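Local atomic coordinates of bacteriocin (Brevibacillus sp. SKDU10, PDB entry 6LWZ), a protein that acts as an antimicrobial peptide, a disulfide-bonded, defensin-like bacteriocin made by a bacterium and probably directed against competing microbes. Residues A[15-20]-A[27-32]; A[9-14]-A[34-39]. One frame throughout, in Å; residues are numbered along the deposited sequence.

Contact 1 (A[15-20]-A[27-32]); sequences VKDKGC and YYKQVY
Lys16 and Gln30 pair through both of their backbone amides: Lys16 N gives a nearly straight bond (166°) to Gln30 O at 2.9 Å, and Gln30 N returns a shorter, more bent one to Lys16 O. Two residues on, Lys18 N reaches Tyr28 O at 3.0 Å, whereas Tyr28 N makes a longer, bent bond to Gly19 O. Lys16 O and Gly19 O also receive the CA-H groups of Lys29 and Tyr27. A water donates to Lys18 O and lies 2.9 Å from Tyr28 OH, bridging the two.

Two lysines meet tyrosine rings. CB of Lys18 sits over one face of the Tyr28 ring, 3.5 Å from its centroid and shifted toward the rim, a CH-pi contact, with Lys18 CG also 3.5 Å from Tyr28 CE2. Tyr28 CG lies between its backbone N and carbonyl carbon (chi1 75°), from where the ring extends alongside Lys18 CB. Farther along, Lys16 NZ stands 4.4 Å from the centroid of the Tyr32 ring, above its face, in a cation-pi contact.

The segments belong to the first two strands (10-20 and 26-35) of the antiparallel three-stranded sheet of this defensin-like peptide, joined as a beta hairpin, and the disulfide from Cys20 to Cys51 ties the end of the first strand to the C-terminal tail.

Apolar contacts add to this: Val15 CG1 packs on Lys29 CD at 3.6 Å, while Lys18 CE meets Gln30 CG, the two chains crossing at about a right angle; Gln30 OE1 itself turns to Thr45 on the third strand.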
# COMPACT_ATOMS: atom_id res chain seq x y z
N VAL A 15 4.83 -3.20 2.90
CA VAL A 15 5.07 -2.00 2.09
C VAL A 15 5.88 -2.37 0.86
O VAL A 15 6.99 -2.86 0.98
CB VAL A 15 5.85 -0.95 2.90
CG1 VAL A 15 6.23 0.24 2.03
CG2 VAL A 15 5.04 -0.49 4.10
N LYS A 16 5.31 -2.12 -0.31
CA LYS A 16 5.96 -2.42 -1.59
C LYS A 16 6.19 -1.12 -2.36
O LYS A 16 5.24 -0.45 -2.75
CB LYS A 16 5.09 -3.37 -2.41
CG LYS A 16 5.09 -4.80 -1.88
CD LYS A 16 3.77 -5.50 -2.12
CE LYS A 16 3.79 -6.94 -1.61
NZ LYS A 16 2.47 -7.61 -1.71
N ASP A 17 7.46 -0.78 -2.55
CA ASP A 17 7.86 0.41 -3.28
C ASP A 17 7.83 0.15 -4.77
O ASP A 17 8.36 -0.86 -5.24
CB ASP A 17 9.27 0.83 -2.85
CG ASP A 17 9.72 2.12 -3.51
OD1 ASP A 17 9.84 2.15 -4.75
OD2 ASP A 17 9.96 3.10 -2.78
N LYS A 18 7.21 1.06 -5.52
CA LYS A 18 6.96 0.87 -6.95
C LYS A 18 7.69 1.85 -7.85
O LYS A 18 7.68 1.70 -9.07
CB LYS A 18 5.47 1.02 -7.23
CG LYS A 18 4.59 0.09 -6.43
CD LYS A 18 4.92 -1.37 -6.66
CE LYS A 18 3.86 -2.24 -6.01
NZ LYS A 18 3.90 -3.64 -6.48
N GLY A 19 8.31 2.87 -7.27
CA GLY A 19 8.99 3.87 -8.07
C GLY A 19 8.01 4.90 -8.62
O GLY A 19 7.05 5.28 -7.94
N CYS A 20 8.24 5.33 -9.86
CA CYS A 20 7.55 6.50 -10.39
C CYS A 20 6.13 6.19 -10.82
O CYS A 20 5.91 5.31 -11.65
CB CYS A 20 8.31 7.07 -11.58
SG CYS A 20 8.07 8.84 -11.77
N TYR A 27 7.03 9.40 -6.68
CA TYR A 27 7.37 8.10 -6.11
C TYR A 27 6.20 7.63 -5.28
O TYR A 27 5.51 8.44 -4.65
CB TYR A 27 8.63 8.22 -5.25
CG TYR A 27 9.87 8.45 -6.07
CD1 TYR A 27 10.27 7.52 -7.01
CD2 TYR A 27 10.64 9.60 -5.91
CE1 TYR A 27 11.41 7.72 -7.78
CE2 TYR A 27 11.78 9.81 -6.67
CZ TYR A 27 12.16 8.86 -7.61
OH TYR A 27 13.29 9.04 -8.38
N TYR A 28 5.93 6.33 -5.29
CA TYR A 28 4.84 5.78 -4.48
C TYR A 28 5.13 4.37 -3.98
O TYR A 28 5.95 3.63 -4.53
CB TYR A 28 3.51 5.83 -5.26
CG TYR A 28 3.39 4.78 -6.34
CD1 TYR A 28 4.13 4.88 -7.51
CD2 TYR A 28 2.54 3.68 -6.19
CE1 TYR A 28 4.03 3.93 -8.50
CE2 TYR A 28 2.43 2.73 -7.19
CZ TYR A 28 3.18 2.86 -8.34
OH TYR A 28 3.11 1.91 -9.33
N LYS A 29 4.43 4.01 -2.90
CA LYS A 29 4.49 2.68 -2.32
C LYS A 29 3.08 2.14 -2.22
O LYS A 29 2.18 2.86 -1.78
CB LYS A 29 5.11 2.72 -0.92
CG LYS A 29 6.49 3.34 -0.88
CD LYS A 29 7.02 3.43 0.55
CE LYS A 29 8.25 4.32 0.61
NZ LYS A 29 8.86 4.31 1.96
N GLN A 30 2.88 0.90 -2.63
CA GLN A 30 1.62 0.22 -2.41
C GLN A 30 1.67 -0.43 -1.04
O GLN A 30 2.61 -1.16 -0.74
CB GLN A 30 1.37 -0.84 -3.49
CG GLN A 30 1.15 -0.28 -4.89
CD GLN A 30 -0.20 0.40 -5.05
OE1 GLN A 30 -0.51 1.37 -4.35
NE2 GLN A 30 -0.99 -0.08 -6.00
N VAL A 31 0.66 -0.17 -0.22
CA VAL A 31 0.58 -0.67 1.14
C VAL A 31 -0.50 -1.74 1.23
O VAL A 31 -1.64 -1.52 0.82
CB VAL A 31 0.27 0.46 2.15
CG1 VAL A 31 0.24 -0.06 3.58
CG2 VAL A 31 1.30 1.57 2.03
N TYR A 32 -0.12 -2.89 1.77
CA TYR A 32 -1.04 -4.00 2.00
C TYR A 32 -1.09 -4.31 3.48
O TYR A 32 -0.15 -4.02 4.22
CB TYR A 32 -0.57 -5.24 1.24
CG TYR A 32 -0.90 -5.23 -0.24
CD1 TYR A 32 -0.24 -4.38 -1.11
CD2 TYR A 32 -1.87 -6.09 -0.76
CE1 TYR A 32 -0.54 -4.37 -2.47
CE2 TYR A 32 -2.18 -6.09 -2.12
CZ TYR A 32 -1.51 -5.22 -2.97
OH TYR A 32 -1.81 -5.21 -4.31
O HOH W 1 5.64 1.47 -10.76

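Contact 2 (A[9-14]-A[34-39]); sequences AIDRFI and ACMNGQ
Ala34 meets Asp11 and Arg12 together, the signature of a classic beta bulge near the open end of the hairpin made by strands 10-20 and 26-35. Its carbonyl O takes two amides, Asp11 N at 2.8 Å and Arg12 N at 3.1 Å, both in the carbonyl plane, while Ala34 N bonds back to Arg12 O. The methyl CB is pressed against Ile14 CD1 at 3.4 Å, tighter than ordinary van der Waals contact, and His40 of strand 40-48 also touches both residues.

Cys35 lies opposite Ile10 in a non-hydrogen-bonded pair from which the two side chains diverge; its sulfur leaves the contact for the disulfide to Cys6, which fastens the N-terminal segment to this strand. Cys35 O is joined to Asp11 OD2 by a water that donates to both.

At Met36 the chain has left the strand, and its N makes only a weak bond to Ala9 O. Met36 CG lies 3.4 Å from Ala9 O, and the side chain crosses that of Asp11 at about a right angle. With Asp11 CG anti to its backbone N (chi1 -170°), the carboxylate lies beside Met36, whose SD is 3.5 Å from Asp11 OD1. That same oxygen is held in a salt bridge by Arg12 NH2, which lies above the carboxylate plane while OD1 stays in the guanidinium plane, 3.1 Å from NH2.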
# COMPACT_ATOMS: atom_id res chain seq x y z
N ALA A 9 -8.54 -8.66 13.45
CA ALA A 9 -7.32 -7.89 13.70
C ALA A 9 -6.28 -8.07 12.60
O ALA A 9 -6.20 -9.12 11.96
CB ALA A 9 -6.73 -8.28 15.05
N ILE A 10 -5.48 -7.04 12.40
CA ILE A 10 -4.42 -7.08 11.39
C ILE A 10 -3.16 -7.65 12.05
O ILE A 10 -2.91 -7.41 13.23
CB ILE A 10 -4.15 -5.69 10.76
CG1 ILE A 10 -3.28 -4.79 11.65
CG2 ILE A 10 -5.45 -4.96 10.45
CD1 ILE A 10 -1.80 -4.87 11.35
N ASP A 11 -2.39 -8.41 11.28
CA ASP A 11 -1.17 -9.02 11.77
C ASP A 11 0.00 -8.09 11.53
O ASP A 11 0.72 -7.75 12.47
CB ASP A 11 -0.94 -10.37 11.09
CG ASP A 11 0.18 -11.18 11.74
OD1 ASP A 11 0.55 -10.89 12.90
OD2 ASP A 11 0.70 -12.10 11.08
N ARG A 12 0.19 -7.67 10.29
CA ARG A 12 1.21 -6.67 9.95
C ARG A 12 0.86 -5.93 8.66
O ARG A 12 -0.11 -6.27 7.98
CB ARG A 12 2.61 -7.29 9.87
CG ARG A 12 2.75 -8.41 8.83
CD ARG A 12 3.76 -9.46 9.28
NE ARG A 12 3.32 -10.13 10.51
CZ ARG A 12 4.05 -11.00 11.21
NH1 ARG A 12 5.28 -11.34 10.84
NH2 ARG A 12 3.54 -11.53 12.31
N PHE A 13 1.65 -4.91 8.35
CA PHE A 13 1.56 -4.20 7.09
C PHE A 13 2.76 -4.58 6.23
O PHE A 13 3.87 -4.70 6.74
CB PHE A 13 1.55 -2.70 7.33
CG PHE A 13 0.26 -2.18 7.88
CD1 PHE A 13 0.01 -2.24 9.25
CD2 PHE A 13 -0.71 -1.65 7.04
CE1 PHE A 13 -1.19 -1.77 9.76
CE2 PHE A 13 -1.91 -1.17 7.55
CZ PHE A 13 -2.15 -1.23 8.91
N ILE A 14 2.52 -4.79 4.94
CA ILE A 14 3.59 -4.99 3.97
C ILE A 14 3.66 -3.82 2.97
O ILE A 14 2.69 -3.52 2.28
CB ILE A 14 3.45 -6.32 3.21
CG1 ILE A 14 3.47 -7.49 4.18
CG2 ILE A 14 4.57 -6.49 2.20
CD1 ILE A 14 2.10 -7.93 4.62
N ALA A 34 -1.52 -7.55 6.05
CA ALA A 34 -1.58 -8.99 6.24
C ALA A 34 -2.44 -9.22 7.46
O ALA A 34 -2.12 -8.74 8.55
CB ALA A 34 -0.19 -9.56 6.45
N CYS A 35 -3.56 -9.90 7.26
CA CYS A 35 -4.51 -10.16 8.33
C CYS A 35 -4.13 -11.42 9.11
O CYS A 35 -3.44 -12.30 8.59
CB CYS A 35 -5.92 -10.33 7.76
SG CYS A 35 -6.58 -8.85 6.96
N MET A 36 -4.70 -11.54 10.29
CA MET A 36 -4.57 -12.75 11.06
C MET A 36 -5.42 -13.78 10.31
O MET A 36 -4.94 -14.81 10.00
CB MET A 36 -5.07 -12.58 12.49
CG MET A 36 -4.34 -11.58 13.35
SD MET A 36 -2.65 -11.90 13.81
CE MET A 36 -2.83 -13.19 15.00
N ASN A 37 -6.65 -13.45 10.00
CA ASN A 37 -7.58 -14.35 9.33
C ASN A 37 -7.16 -14.80 7.94
O ASN A 37 -6.69 -15.89 7.77
CB ASN A 37 -9.00 -13.74 9.33
CG ASN A 37 -9.87 -14.29 10.48
OD1 ASN A 37 -9.77 -13.86 11.64
ND2 ASN A 37 -10.75 -15.23 10.15
N GLY A 38 -7.25 -13.94 6.95
CA GLY A 38 -6.82 -14.32 5.61
C GLY A 38 -5.39 -13.88 5.39
O GLY A 38 -4.55 -14.13 6.22
N GLN A 39 -5.04 -13.36 4.23
CA GLN A 39 -3.69 -12.86 4.10
C GLN A 39 -3.70 -11.47 3.54
O GLN A 39 -4.33 -10.62 4.09
CB GLN A 39 -2.69 -13.81 3.44
CG GLN A 39 -2.37 -15.11 4.18
CD GLN A 39 -1.66 -14.93 5.52
OE1 GLN A 39 -0.46 -14.71 5.55
NE2 GLN A 39 -2.39 -15.01 6.61
O HOH W 2 -0.31 -12.59 8.58

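Overall arrangement
Both contacts belong to one beta hairpin and use the same two strands, 10-20 and 26-35, with their centres about 18 Å apart. Contact 1 lies nearer the turn, its centre about 6 Å from the centre of the chain, and contact 2 near the open end of the hairpin; in sequence the segments come in the order 9-14, 15-20, 27-32, 34-39. They meet where Tyr32 O probably accepts a hydrogen bond from Ile14 N and where the Phe13 ring packs on Val31 CG1. Strand 40-48 pairs with the other side of 26-35, making this the central strand. The disulfides of Cys20 and Cys35 lie at opposite ends of the hairpin, in a small fold without helix.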